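Local coordinates for probable starch synthase 4, chloroplastic/amyloplastic (Arabidopsis thaliana, PDB 6GNE), which probably belongs to the starch synthases, plastid enzymes built on the two-domain GT-B glycosyltransferase fold, and is modelled here with adenosine-5'-diphosphate bound between its domains, at residues G36-R41 / S485-Y490; S8-V13 / E492-S497; H95-Q100 / L129-Q134; H294-Q299 / E377-T382; S387-I392 / E456-H461. All coordinates share one frame; numbering follows the deposited sequence.

Contact 1: residues G36-R41 / S485-Y490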
# COMPACT_ATOMS: atom_id res chain seq x y z
N GLY A 36 7.43 -3.76 -9.22
CA GLY A 36 8.07 -3.28 -10.44
C GLY A 36 9.55 -3.62 -10.51
O GLY A 36 10.02 -4.20 -11.50
N LYS A 37 10.28 -3.28 -9.46
CA LYS A 37 11.72 -3.51 -9.42
C LYS A 37 12.05 -4.99 -9.36
O LYS A 37 12.97 -5.43 -10.03
CB LYS A 37 12.41 -2.77 -8.28
CG LYS A 37 12.32 -1.25 -8.42
CD LYS A 37 12.42 -0.49 -7.09
CE LYS A 37 13.88 -0.29 -6.66
NZ LYS A 37 14.03 0.73 -5.60
N ALA A 38 11.30 -5.76 -8.58
CA ALA A 38 11.53 -7.20 -8.48
C ALA A 38 11.39 -7.85 -9.84
O ALA A 38 12.20 -8.68 -10.20
CB ALA A 38 10.60 -7.84 -7.48
N LEU A 39 10.36 -7.45 -10.60
CA LEU A 39 10.15 -7.94 -11.96
C LEU A 39 11.27 -7.52 -12.90
O LEU A 39 11.77 -8.33 -13.69
CB LEU A 39 8.79 -7.47 -12.51
CG LEU A 39 7.53 -8.03 -11.84
CD1 LEU A 39 6.31 -7.26 -12.29
CD2 LEU A 39 7.33 -9.52 -12.06
N GLN A 40 11.68 -6.26 -12.82
CA GLN A 40 12.84 -5.80 -13.58
C GLN A 40 14.14 -6.62 -13.28
O GLN A 40 14.84 -6.95 -14.21
CB GLN A 40 13.08 -4.30 -13.39
CG GLN A 40 13.96 -3.68 -14.46
CD GLN A 40 14.38 -2.27 -14.10
OE1 GLN A 40 15.24 -2.07 -13.23
NE2 GLN A 40 13.80 -1.28 -14.78
N ARG A 41 14.41 -6.99 -12.03
CA ARG A 41 15.56 -7.86 -11.71
C ARG A 41 15.45 -9.25 -12.34
O ARG A 41 16.46 -9.88 -12.67
CB ARG A 41 15.77 -8.05 -10.20
CG ARG A 41 15.95 -6.79 -9.35
CD ARG A 41 16.63 -5.61 -10.09
NE ARG A 41 16.49 -4.33 -9.34
CZ ARG A 41 17.08 -4.03 -8.17
NH1 ARG A 41 16.86 -2.84 -7.62
NH2 ARG A 41 17.88 -4.89 -7.54
N SER A 485 10.14 -13.93 -3.33
CA SER A 485 9.16 -15.00 -3.32
C SER A 485 7.83 -14.65 -4.05
O SER A 485 7.36 -15.41 -4.92
CB SER A 485 8.86 -15.34 -1.88
OG SER A 485 8.41 -16.64 -1.82
N SER A 486 7.25 -13.51 -3.69
CA SER A 486 5.96 -13.09 -4.26
C SER A 486 6.04 -12.55 -5.69
O SER A 486 5.06 -12.68 -6.42
CB SER A 486 5.28 -12.05 -3.37
OG SER A 486 4.85 -12.67 -2.21
N ALA A 487 7.15 -11.93 -6.07
CA ALA A 487 7.37 -11.56 -7.47
C ALA A 487 7.42 -12.78 -8.40
O ALA A 487 6.90 -12.75 -9.51
CB ALA A 487 8.61 -10.72 -7.60
N THR A 488 8.06 -13.85 -7.93
CA THR A 488 8.02 -15.16 -8.62
C THR A 488 6.59 -15.71 -8.79
O THR A 488 6.30 -16.28 -9.82
CB THR A 488 8.92 -16.22 -7.89
OG1 THR A 488 10.24 -15.71 -7.70
CG2 THR A 488 9.07 -17.44 -8.71
N GLN A 489 5.72 -15.55 -7.80
CA GLN A 489 4.32 -16.00 -7.95
C GLN A 489 3.53 -15.17 -8.99
O GLN A 489 2.75 -15.74 -9.76
CB GLN A 489 3.52 -15.98 -6.67
CG GLN A 489 4.01 -16.82 -5.52
CD GLN A 489 2.99 -16.82 -4.38
OE1 GLN A 489 3.28 -16.42 -3.23
NE2 GLN A 489 1.77 -17.22 -4.72
N TYR A 490 3.74 -13.85 -9.00
CA TYR A 490 3.14 -13.00 -10.03
C TYR A 490 3.66 -13.37 -11.45
O TYR A 490 2.89 -13.46 -12.40
CB TYR A 490 3.37 -11.50 -9.75
CG TYR A 490 2.42 -10.84 -8.77
CD1 TYR A 490 1.20 -10.32 -9.19
CD2 TYR A 490 2.73 -10.72 -7.43
CE1 TYR A 490 0.33 -9.72 -8.30
CE2 TYR A 490 1.87 -10.11 -6.55
CZ TYR A 490 0.67 -9.61 -6.98
OH TYR A 490 -0.19 -9.01 -6.09
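Two alanines, Ala487 and Ala38, bring helix 484-499 close against helix 27-41. Taking the later helix in order, Ser486 comes first: it takes no part, and its OG hydrogen-bonds Leu261 O. Ala487 then points toward helix 27-41. Its CB lies 3.5 Å from Ala38 CB, and with only methyls between the backbones the two CA atoms stand 6.1 Å apart. The peptide oxygen of the same residue also takes part, as Leu39 CD2 passes 4.1 Å from Ala487 O. Leu39 has CG beside its own backbone N (chi1 -67°), which carries that methyl toward the neighbouring helix. This is the familiar GT-B crossover: the C-terminal helix returns to the N-terminal domain and packs across helix 27-41 of that domain. Thr488 faces away from helix 27-41, and its OG1 is hydrogen-bonded to Gly484 O and Lys42 NZ. One turn on from Ser486, Tyr490 starts toward helix 27-41 and touches Leu35, but its ring then swings off, so that Tyr490 OH ends in a hydrogen bond with Thr227 OG1.

Contact 2: residues S8-V13 / E492-S497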
# COMPACT_ATOMS: atom_id res chain seq x y z
N SER A 8 12.90 -14.39 -23.81
CA SER A 8 12.75 -15.00 -22.45
C SER A 8 12.07 -14.10 -21.38
O SER A 8 11.62 -14.60 -20.33
CB SER A 8 14.13 -15.45 -21.94
OG SER A 8 14.92 -14.33 -21.54
N GLY A 9 12.03 -12.79 -21.63
CA GLY A 9 11.43 -11.81 -20.71
C GLY A 9 10.17 -11.17 -21.27
O GLY A 9 10.07 -10.86 -22.45
N LEU A 10 9.18 -11.00 -20.39
CA LEU A 10 7.93 -10.31 -20.72
C LEU A 10 8.07 -8.80 -20.69
O LEU A 10 8.92 -8.25 -20.01
CB LEU A 10 6.83 -10.72 -19.76
CG LEU A 10 6.57 -12.23 -19.70
CD1 LEU A 10 5.61 -12.53 -18.57
CD2 LEU A 10 6.08 -12.77 -21.03
N TYR A 11 7.19 -8.14 -21.46
CA TYR A 11 7.02 -6.70 -21.44
C TYR A 11 5.73 -6.43 -20.62
O TYR A 11 4.62 -6.78 -21.04
CB TYR A 11 6.94 -6.16 -22.87
CG TYR A 11 6.62 -4.66 -23.02
CD1 TYR A 11 6.81 -3.75 -21.96
CD2 TYR A 11 6.17 -4.17 -24.24
CE1 TYR A 11 6.53 -2.40 -22.14
CE2 TYR A 11 5.87 -2.83 -24.41
CZ TYR A 11 6.06 -1.95 -23.37
OH TYR A 11 5.76 -0.63 -23.54
N VAL A 12 5.93 -5.82 -19.46
CA VAL A 12 4.89 -5.63 -18.45
C VAL A 12 4.68 -4.14 -18.21
O VAL A 12 5.62 -3.43 -17.80
CB VAL A 12 5.34 -6.27 -17.13
CG1 VAL A 12 4.24 -6.18 -16.09
CG2 VAL A 12 5.79 -7.71 -17.36
N VAL A 13 3.47 -3.66 -18.44
CA VAL A 13 3.10 -2.28 -18.11
C VAL A 13 2.17 -2.22 -16.88
O VAL A 13 1.19 -2.94 -16.81
CB VAL A 13 2.45 -1.57 -19.30
CG1 VAL A 13 2.14 -0.11 -18.97
CG2 VAL A 13 3.42 -1.58 -20.47
N GLU A 492 4.80 -16.25 -12.50
CA GLU A 492 4.17 -17.53 -12.90
C GLU A 492 2.73 -17.35 -13.35
O GLU A 492 2.30 -18.06 -14.26
CB GLU A 492 4.27 -18.61 -11.80
CG GLU A 492 5.70 -19.17 -11.60
CD GLU A 492 5.94 -19.98 -10.29
OE1 GLU A 492 5.07 -19.98 -9.36
OE2 GLU A 492 7.03 -20.62 -10.20
N LEU A 493 1.99 -16.41 -12.74
CA LEU A 493 0.66 -16.06 -13.22
C LEU A 493 0.70 -15.39 -14.59
O LEU A 493 -0.11 -15.73 -15.45
CB LEU A 493 -0.09 -15.18 -12.22
CG LEU A 493 -0.45 -15.82 -10.88
CD1 LEU A 493 -0.91 -14.74 -9.89
CD2 LEU A 493 -1.48 -16.96 -10.96
N TYR A 494 1.66 -14.47 -14.78
CA TYR A 494 1.86 -13.80 -16.07
C TYR A 494 2.17 -14.77 -17.21
O TYR A 494 1.52 -14.72 -18.26
CB TYR A 494 3.02 -12.79 -16.01
CG TYR A 494 2.87 -11.55 -15.14
CD1 TYR A 494 1.66 -11.18 -14.54
CD2 TYR A 494 3.97 -10.72 -14.95
CE1 TYR A 494 1.56 -10.04 -13.76
CE2 TYR A 494 3.88 -9.59 -14.19
CZ TYR A 494 2.67 -9.25 -13.60
OH TYR A 494 2.61 -8.11 -12.85
N THR A 495 3.19 -15.61 -17.01
CA THR A 495 3.60 -16.58 -18.04
C THR A 495 2.49 -17.59 -18.35
O THR A 495 2.24 -17.85 -19.51
CB THR A 495 4.89 -17.34 -17.68
OG1 THR A 495 4.81 -17.82 -16.33
CG2 THR A 495 6.12 -16.44 -17.82
N ARG A 496 1.82 -18.11 -17.33
CA ARG A 496 0.76 -19.11 -17.51
C ARG A 496 -0.43 -18.53 -18.27
O ARG A 496 -1.02 -19.24 -19.10
CB ARG A 496 0.31 -19.70 -16.18
CG ARG A 496 -0.66 -20.88 -16.23
CD ARG A 496 -0.56 -21.78 -15.00
NE ARG A 496 -1.07 -21.16 -13.75
CZ ARG A 496 -0.37 -20.89 -12.63
NH1 ARG A 496 0.93 -21.18 -12.49
NH2 ARG A 496 -1.01 -20.31 -11.60
N SER A 497 -0.73 -17.26 -18.04
CA SER A 497 -1.78 -16.58 -18.80
C SER A 497 -1.40 -16.28 -20.26
O SER A 497 -2.23 -16.43 -21.16
CB SER A 497 -2.18 -15.29 -18.11
OG SER A 497 -3.43 -14.86 -18.59
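This is an apolar contact between helix 484-499 and the entry to strand 11-15, with Leu10 just ahead of the strand and Val12 in it, both packed on Tyr494 and Thr495 near the chain's end. Strand 11-15 lies between strands 45-51 and 141-145 in the large sheet of the N-terminal domain, and helix 484-499 lies over one side of it. Leu10 and Val12, two residues apart, both point to the helix. Leu10 reaches the helix with one methyl: Leu10 CD1 is 3.7 Å from Tyr494 CB and 4.0 Å from Thr495 CG2. The threonine presents that methyl because its OG1 takes the place between backbone N and carbonyl carbon (chi1 48°), where it hydrogen-bonds Glu491 O. Val12 sits farther along the tyrosine, its side chain at about a right angle to it. The branch that is anti to the backbone N does most of the touching, with Val12 CG1 3.9 Å from Tyr494 CE2 and 4.1 Å from Tyr494 OH. The phenol then runs on to strand 141-145, where its OH hydrogen-bonds His143 ND1, while Ile141 and Ile225 also touch the tyrosine side chain. No hydrogen bond joins the two segments, so they meet through van der Waals contact, while the bond to His143 holds the far end of the tyrosine.

Contact 3: residues H95-Q100 / L129-Q134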
# COMPACT_ATOMS: atom_id res chain seq x y z
N HIS A 95 6.04 6.93 -17.41
CA HIS A 95 5.33 7.85 -18.29
C HIS A 95 4.30 8.55 -17.43
O HIS A 95 3.43 7.90 -16.86
CB HIS A 95 4.65 7.10 -19.45
CG HIS A 95 5.60 6.68 -20.53
ND1 HIS A 95 6.28 5.48 -20.50
CD2 HIS A 95 6.02 7.33 -21.66
CE1 HIS A 95 7.06 5.40 -21.57
NE2 HIS A 95 6.93 6.51 -22.28
N PHE A 96 4.42 9.87 -17.30
CA PHE A 96 3.47 10.68 -16.56
C PHE A 96 2.54 11.39 -17.54
O PHE A 96 3.01 12.09 -18.44
CB PHE A 96 4.19 11.75 -15.74
CG PHE A 96 5.26 11.23 -14.83
CD1 PHE A 96 6.56 11.11 -15.28
CD2 PHE A 96 4.99 10.92 -13.52
CE1 PHE A 96 7.56 10.67 -14.44
CE2 PHE A 96 5.98 10.48 -12.66
CZ PHE A 96 7.26 10.34 -13.13
N ILE A 97 1.24 11.22 -17.38
CA ILE A 97 0.27 11.84 -18.28
C ILE A 97 -0.20 13.16 -17.68
O ILE A 97 -0.71 13.18 -16.56
CB ILE A 97 -0.92 10.89 -18.55
CG1 ILE A 97 -0.41 9.54 -19.11
CG2 ILE A 97 -1.90 11.49 -19.52
CD1 ILE A 97 -1.53 8.59 -19.51
N GLU A 98 0.00 14.25 -18.41
CA GLU A 98 -0.52 15.57 -18.04
C GLU A 98 -1.70 15.98 -18.94
O GLU A 98 -1.49 16.46 -20.04
CB GLU A 98 0.59 16.61 -18.10
CG GLU A 98 0.23 17.90 -17.42
CD GLU A 98 1.31 18.97 -17.46
OE1 GLU A 98 2.36 18.88 -18.17
OE2 GLU A 98 1.02 19.96 -16.77
N PRO A 99 -2.95 15.79 -18.47
CA PRO A 99 -4.08 16.16 -19.33
C PRO A 99 -4.27 17.65 -19.50
O PRO A 99 -3.99 18.44 -18.60
CB PRO A 99 -5.30 15.55 -18.63
CG PRO A 99 -4.74 14.50 -17.73
CD PRO A 99 -3.41 15.07 -17.27
N GLN A 100 -4.72 18.02 -20.69
CA GLN A 100 -5.03 19.40 -21.04
C GLN A 100 -6.55 19.34 -21.27
O GLN A 100 -7.04 19.43 -22.40
CB GLN A 100 -4.28 19.84 -22.32
CG GLN A 100 -2.81 19.44 -22.45
CD GLN A 100 -1.85 20.55 -22.09
OE1 GLN A 100 -1.25 21.17 -22.96
NE2 GLN A 100 -1.71 20.80 -20.79
N LEU A 129 -4.27 3.80 -21.88
CA LEU A 129 -4.40 2.87 -23.02
C LEU A 129 -4.13 3.53 -24.37
O LEU A 129 -3.49 2.94 -25.24
CB LEU A 129 -5.78 2.21 -23.02
CG LEU A 129 -5.94 1.21 -21.88
CD1 LEU A 129 -7.39 0.75 -21.80
CD2 LEU A 129 -4.97 0.04 -22.04
N GLU A 130 -4.61 4.76 -24.52
CA GLU A 130 -4.38 5.57 -25.71
C GLU A 130 -2.88 5.83 -25.93
O GLU A 130 -2.40 5.68 -27.02
CB GLU A 130 -5.15 6.89 -25.58
CG GLU A 130 -5.47 7.59 -26.88
CD GLU A 130 -6.32 6.75 -27.79
OE1 GLU A 130 -5.79 6.28 -28.80
OE2 GLU A 130 -7.54 6.56 -27.47
N LEU A 131 -2.16 6.16 -24.88
CA LEU A 131 -0.71 6.32 -24.97
C LEU A 131 -0.06 5.04 -25.48
O LEU A 131 0.82 5.11 -26.33
CB LEU A 131 -0.10 6.75 -23.63
CG LEU A 131 1.41 6.57 -23.39
CD1 LEU A 131 2.27 7.43 -24.32
CD2 LEU A 131 1.73 6.87 -21.93
N LEU A 132 -0.48 3.89 -24.98
CA LEU A 132 0.06 2.60 -25.46
C LEU A 132 -0.18 2.35 -26.97
O LEU A 132 0.76 2.03 -27.73
CB LEU A 132 -0.47 1.43 -24.62
CG LEU A 132 0.05 1.36 -23.18
CD1 LEU A 132 -0.60 0.21 -22.44
CD2 LEU A 132 1.57 1.25 -23.12
N LEU A 133 -1.45 2.50 -27.37
CA LEU A 133 -1.86 2.34 -28.76
C LEU A 133 -1.01 3.24 -29.63
O LEU A 133 -0.30 2.77 -30.51
CB LEU A 133 -3.35 2.66 -28.92
CG LEU A 133 -3.96 2.64 -30.33
CD1 LEU A 133 -3.98 1.23 -30.95
CD2 LEU A 133 -5.35 3.25 -30.34
N GLN A 134 -1.04 4.54 -29.35
CA GLN A 134 -0.39 5.54 -30.20
C GLN A 134 1.14 5.47 -30.29
O GLN A 134 1.69 6.01 -31.23
CB GLN A 134 -0.85 6.97 -29.84
CG GLN A 134 -2.26 7.27 -30.35
CD GLN A 134 -2.74 8.70 -30.14
OE1 GLN A 134 -1.96 9.67 -30.24
NE2 GLN A 134 -4.03 8.83 -29.82
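His95 meets Leu131 where strand 92-100 passes under helix 117-134, inside a beta-alpha-beta crossover of the N-terminal Rossmann-like domain. After a loop from the strand the chain enters the helix, which crosses the sheet and leads to strand 141-145, with strands 45-51 and 11-15 lying between the two. Starting at its root, His95 CB is 3.8 Å from Leu131 CD2. The next atom, His95 CG, stands 4.1 Å from the same methyl, and His95 CD2 follows at 4.3 Å from Leu131 CD2. Past that the imidazole draws off: ND1, CE1 and NE2 all lie farther from the leucine. It is therefore the base of the histidine, not its nitrogens, that packs here, with the leucine crossing it at about a right angle. Leu131 holds CG anti to its backbone N (chi1 162°), which sends the branch down toward the strand, where it also touches Ile49 of strand 45-51. On the helix flank beside this apolar patch, Gln134 NE2 donates to Glu130 OE1 one turn back at 3.3 Å, reaching the carboxylate from above its plane, while Glu130 OE2 is hydrogen-bonded to Tyr160 OH. Two residues up the strand from His95, Ile97 adds the tip of its side chain: Ile97 CD1 lies 4.4 Å from Leu131 CD2.

Contact 4: residues H294-Q299 / E377-T382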
# COMPACT_ATOMS: atom_id res chain seq x y z
N HIS A 294 18.48 7.02 20.73
CA HIS A 294 18.95 8.21 21.43
C HIS A 294 18.74 9.50 20.58
O HIS A 294 18.25 10.50 21.09
CB HIS A 294 20.42 8.03 21.83
CG HIS A 294 20.99 9.18 22.61
ND1 HIS A 294 21.62 10.25 22.01
CD2 HIS A 294 21.03 9.42 23.95
CE1 HIS A 294 22.04 11.08 22.95
NE2 HIS A 294 21.69 10.61 24.13
N ALA A 295 19.07 9.44 19.30
CA ALA A 295 18.93 10.59 18.42
C ALA A 295 17.47 11.08 18.35
O ALA A 295 17.21 12.29 18.46
CB ALA A 295 19.46 10.27 17.02
N LEU A 296 16.52 10.14 18.21
CA LEU A 296 15.10 10.49 18.11
C LEU A 296 14.57 11.10 19.40
O LEU A 296 13.85 12.10 19.36
CB LEU A 296 14.27 9.29 17.74
CG LEU A 296 12.80 9.61 17.50
CD1 LEU A 296 12.59 10.44 16.25
CD2 LEU A 296 12.03 8.30 17.40
N ARG A 297 14.93 10.51 20.54
CA ARG A 297 14.62 11.11 21.84
C ARG A 297 15.08 12.56 21.95
O ARG A 297 14.31 13.45 22.33
CB ARG A 297 15.22 10.29 22.99
CG ARG A 297 14.49 8.97 23.24
CD ARG A 297 15.27 8.14 24.21
NE ARG A 297 14.44 7.14 24.87
CZ ARG A 297 14.87 6.23 25.77
NH1 ARG A 297 16.14 6.14 26.14
NH2 ARG A 297 13.99 5.38 26.29
N LYS A 298 16.34 12.78 21.57
CA LYS A 298 16.99 14.10 21.60
C LYS A 298 16.28 15.06 20.62
O LYS A 298 16.00 16.20 20.97
CB LYS A 298 18.49 13.92 21.30
CG LYS A 298 19.34 15.16 21.24
CD LYS A 298 20.76 14.87 21.72
CE LYS A 298 20.88 14.92 23.26
NZ LYS A 298 22.29 15.03 23.78
N GLN A 299 15.95 14.60 19.42
CA GLN A 299 15.27 15.48 18.47
C GLN A 299 13.88 15.88 19.00
O GLN A 299 13.48 17.02 18.85
CB GLN A 299 15.16 14.85 17.09
CG GLN A 299 14.44 15.72 16.06
CD GLN A 299 14.34 15.03 14.71
OE1 GLN A 299 15.33 14.94 14.01
NE2 GLN A 299 13.15 14.51 14.35
N GLU A 377 8.10 11.47 5.53
CA GLU A 377 8.89 10.33 5.07
C GLU A 377 10.18 10.19 5.87
O GLU A 377 10.45 9.15 6.44
CB GLU A 377 9.23 10.46 3.58
CG GLU A 377 9.55 9.10 2.96
CD GLU A 377 10.31 9.13 1.63
OE1 GLU A 377 10.67 8.01 1.21
OE2 GLU A 377 10.53 10.21 1.02
N ALA A 378 10.96 11.24 5.89
CA ALA A 378 12.23 11.21 6.63
C ALA A 378 12.00 10.66 8.05
O ALA A 378 12.65 9.71 8.48
CB ALA A 378 12.85 12.61 6.65
N LEU A 379 11.04 11.24 8.75
CA LEU A 379 10.77 10.88 10.15
C LEU A 379 10.37 9.42 10.36
O LEU A 379 10.81 8.80 11.35
CB LEU A 379 9.69 11.79 10.77
CG LEU A 379 10.24 12.72 11.84
CD1 LEU A 379 9.12 13.66 12.29
CD2 LEU A 379 10.81 11.94 13.04
N SER A 380 9.54 8.88 9.46
CA SER A 380 9.17 7.47 9.52
C SER A 380 10.38 6.56 9.56
O SER A 380 10.45 5.65 10.38
CB SER A 380 8.21 7.06 8.41
OG SER A 380 8.82 7.00 7.16
N HIS A 381 11.36 6.81 8.69
CA HIS A 381 12.61 6.05 8.76
C HIS A 381 13.21 6.02 10.16
O HIS A 381 13.46 4.95 10.68
CB HIS A 381 13.63 6.55 7.74
CG HIS A 381 13.32 6.14 6.33
ND1 HIS A 381 13.90 5.04 5.73
CD2 HIS A 381 12.49 6.67 5.40
CE1 HIS A 381 13.44 4.92 4.50
NE2 HIS A 381 12.58 5.89 4.28
N THR A 382 13.41 7.19 10.78
CA THR A 382 14.05 7.25 12.11
C THR A 382 13.17 6.62 13.19
O THR A 382 13.68 6.08 14.17
CB THR A 382 14.46 8.69 12.52
OG1 THR A 382 13.34 9.58 12.40
CG2 THR A 382 15.56 9.25 11.62
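Leu296 meets Leu379 and Thr382 where helix 287-300 crosses the start of helix 377-386. The segment axes come within 11.4 Å and run at 131° to each other, nearer antiparallel than parallel. Apolar contact comes first: Leu296 CD1 lies 4.0 Å from Leu379 CD2, the two leucines crossing at about a right angle. The same helix gives Leu296 further neighbours in Ile383 and Ala386, and Leu311 touches it from the sheet. Mixed contacts flank this pair. Leu296 CD1 is also 4.0 Å from Thr382 OG1, and Gln299 NE2 comes 3.7 Å from Leu379 CD2. That last approach is van der Waals only; the glutamine is stretched out from CB, with CG anti to the backbone N, so that NE2 reaches the leucine methyl, the two side chains crossing obliquely. No hydrogen bond crosses between the segments; two side-chain hydroxyls bond within helix 377-386. Thr382 OG1 donates to Leu379 O at 2.8 Å, tilted 25° from the carbonyl plane, so the hydroxyl that faces Leu296 is occupied by its own helix. Ser380 OG likewise gives its proton to Glu377 O at 2.8 Å, here on a lone pair in the carbonyl plane. Ser380 also touches the bound ADP, so this helix contributes Ser380 to the ADP pocket in the C-terminal Rossmann-like domain of the GT-B fold.

Contact 5: residues S387-I392 / E456-H461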
# COMPACT_ATOMS: atom_id res chain seq x y z
N SER A 387 12.52 2.64 17.36
CA SER A 387 11.51 2.01 18.20
C SER A 387 11.90 0.57 18.56
O SER A 387 12.54 -0.12 17.77
CB SER A 387 10.13 2.07 17.52
OG SER A 387 10.11 1.31 16.33
N ASP A 388 11.52 0.15 19.76
CA ASP A 388 11.66 -1.23 20.21
C ASP A 388 10.44 -2.07 19.87
O ASP A 388 10.54 -3.29 19.66
CB ASP A 388 11.84 -1.26 21.70
CG ASP A 388 13.02 -0.46 22.13
OD1 ASP A 388 14.14 -0.80 21.68
OD2 ASP A 388 12.81 0.53 22.87
N LEU A 389 9.28 -1.40 19.84
CA LEU A 389 8.01 -2.03 19.59
C LEU A 389 7.24 -1.17 18.59
O LEU A 389 7.39 0.05 18.54
CB LEU A 389 7.23 -2.12 20.91
CG LEU A 389 7.78 -3.07 21.98
CD1 LEU A 389 7.11 -2.90 23.32
CD2 LEU A 389 7.58 -4.49 21.52
N PHE A 390 6.38 -1.84 17.82
CA PHE A 390 5.60 -1.21 16.77
C PHE A 390 4.19 -1.79 16.74
O PHE A 390 4.03 -3.01 16.62
CB PHE A 390 6.27 -1.40 15.41
CG PHE A 390 5.65 -0.57 14.33
CD1 PHE A 390 4.55 -1.04 13.61
CD2 PHE A 390 6.12 0.71 14.07
CE1 PHE A 390 3.93 -0.27 12.66
CE2 PHE A 390 5.53 1.50 13.08
CZ PHE A 390 4.43 1.00 12.37
N ILE A 391 3.17 -0.93 16.81
CA ILE A 391 1.79 -1.43 16.93
C ILE A 391 0.95 -1.31 15.65
O ILE A 391 0.99 -0.28 15.00
CB ILE A 391 1.03 -0.78 18.11
CG1 ILE A 391 0.95 0.75 17.99
CG2 ILE A 391 1.67 -1.17 19.43
CD1 ILE A 391 -0.31 1.30 18.64
N ILE A 392 0.21 -2.36 15.32
CA ILE A 392 -0.69 -2.40 14.16
C ILE A 392 -1.99 -3.09 14.64
O ILE A 392 -2.25 -4.27 14.37
CB ILE A 392 -0.13 -3.17 12.90
CG1 ILE A 392 1.40 -3.21 12.88
CG2 ILE A 392 -0.63 -2.57 11.59
CD1 ILE A 392 2.04 -4.18 13.85
N GLU A 456 1.26 -6.11 27.55
CA GLU A 456 1.82 -6.59 28.83
C GLU A 456 2.95 -7.59 28.57
O GLU A 456 4.04 -7.42 29.09
CB GLU A 456 0.71 -7.21 29.68
CG GLU A 456 1.12 -7.83 31.02
CD GLU A 456 -0.00 -8.66 31.71
OE1 GLU A 456 -0.86 -9.27 31.03
OE2 GLU A 456 -0.04 -8.74 32.97
N ARG A 457 2.69 -8.59 27.72
CA ARG A 457 3.71 -9.62 27.45
C ARG A 457 4.90 -9.05 26.73
O ARG A 457 6.01 -9.40 27.03
CB ARG A 457 3.13 -10.82 26.69
CG ARG A 457 2.14 -11.62 27.53
CD ARG A 457 1.55 -12.81 26.80
NE ARG A 457 0.69 -12.44 25.67
CZ ARG A 457 1.01 -12.54 24.38
NH1 ARG A 457 0.15 -12.14 23.47
NH2 ARG A 457 2.18 -13.05 23.97
N ALA A 458 4.68 -8.12 25.82
CA ALA A 458 5.77 -7.51 25.10
C ALA A 458 6.66 -6.69 26.03
O ALA A 458 7.89 -6.79 25.96
CB ALA A 458 5.23 -6.64 23.97
N PHE A 459 6.06 -5.92 26.93
CA PHE A 459 6.82 -5.16 27.94
C PHE A 459 7.57 -6.05 28.91
O PHE A 459 8.72 -5.78 29.22
CB PHE A 459 5.94 -4.18 28.73
CG PHE A 459 5.77 -2.85 28.05
CD1 PHE A 459 5.35 -2.78 26.72
CD2 PHE A 459 6.04 -1.68 28.73
CE1 PHE A 459 5.20 -1.56 26.10
CE2 PHE A 459 5.89 -0.45 28.12
CZ PHE A 459 5.46 -0.39 26.80
N ASN A 460 6.93 -7.13 29.35
CA ASN A 460 7.59 -8.18 30.17
C ASN A 460 8.81 -8.77 29.47
O ASN A 460 9.90 -8.79 30.05
CB ASN A 460 6.61 -9.32 30.55
CG ASN A 460 5.64 -8.93 31.69
OD1 ASN A 460 5.60 -7.77 32.17
ND2 ASN A 460 4.84 -9.91 32.11
N HIS A 461 8.63 -9.25 28.24
CA HIS A 461 9.73 -9.83 27.45
C HIS A 461 10.89 -8.83 27.28
O HIS A 461 12.04 -9.20 27.50
CB HIS A 461 9.25 -10.35 26.09
CG HIS A 461 8.69 -11.74 26.12
ND1 HIS A 461 9.43 -12.85 25.80
CD2 HIS A 461 7.44 -12.20 26.44
CE1 HIS A 461 8.66 -13.94 25.91
NE2 HIS A 461 7.45 -13.57 26.30
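Leu389 lays one methyl obliquely against the Phe459 ring, with Leu389 CD1 3.6 Å from Phe459 CE1 and 3.8 Å from Phe459 CD1. Its other methyl turns to the preceding residue of the helix, placing Leu389 CD2 4.0 Å from Ala458 CB. The fork thus straddles two neighbouring helix positions; having CG beside the backbone N (chi1 -68°) aims it there. Strand 389-392 lies well inside the six-stranded parallel sheet of the C-terminal Rossmann-like domain, between strands 311-317 and 412-416, and helix 448-464 packs over one face of that sheet. Phe459 spreads from the leucine to Val312, Pro310 and Leu337, while Ala458 rests on Ile414, so the helix touches both strands that flank the central one. Polar groups gather at the margins: Asp388 is in a salt bridge with Lys293, and Arg457 pairs with Asp427 and Asp429. Between the segments themselves there is neither a hydrogen bond nor a charge pair. The helix is thus seated on this strand by the fit of buried hydrocarbon and aromatic surfaces, while Leu389's backbone is hydrogen-bonded to Leu311 and Gly313 in the sheet.

How the contacts relate
Contacts 1 and 2 share helix 484-499 and touch each other, Leu39 CD1 lying 3.8 Å from Tyr494 OH; together they tie the chain's end to the N-terminal domain. Contact 3 belongs to the same domain's sheet and reaches contact 2 through Val13 CG2 and Leu132 CD2, 4.3 Å apart. Contacts 4 and 5 are in the C-terminal domain, where helix 377-386 runs on into strand 389-392. Contacts 1, 3 and 5 are buried, while 2 and 4 are partly open and bring a threonine or glutamine to their edges. Apolar packing joins all five pairs of segments; contact 3 and contact 4, the latter beside the ADP pocket, add side-chain bonds within one helix.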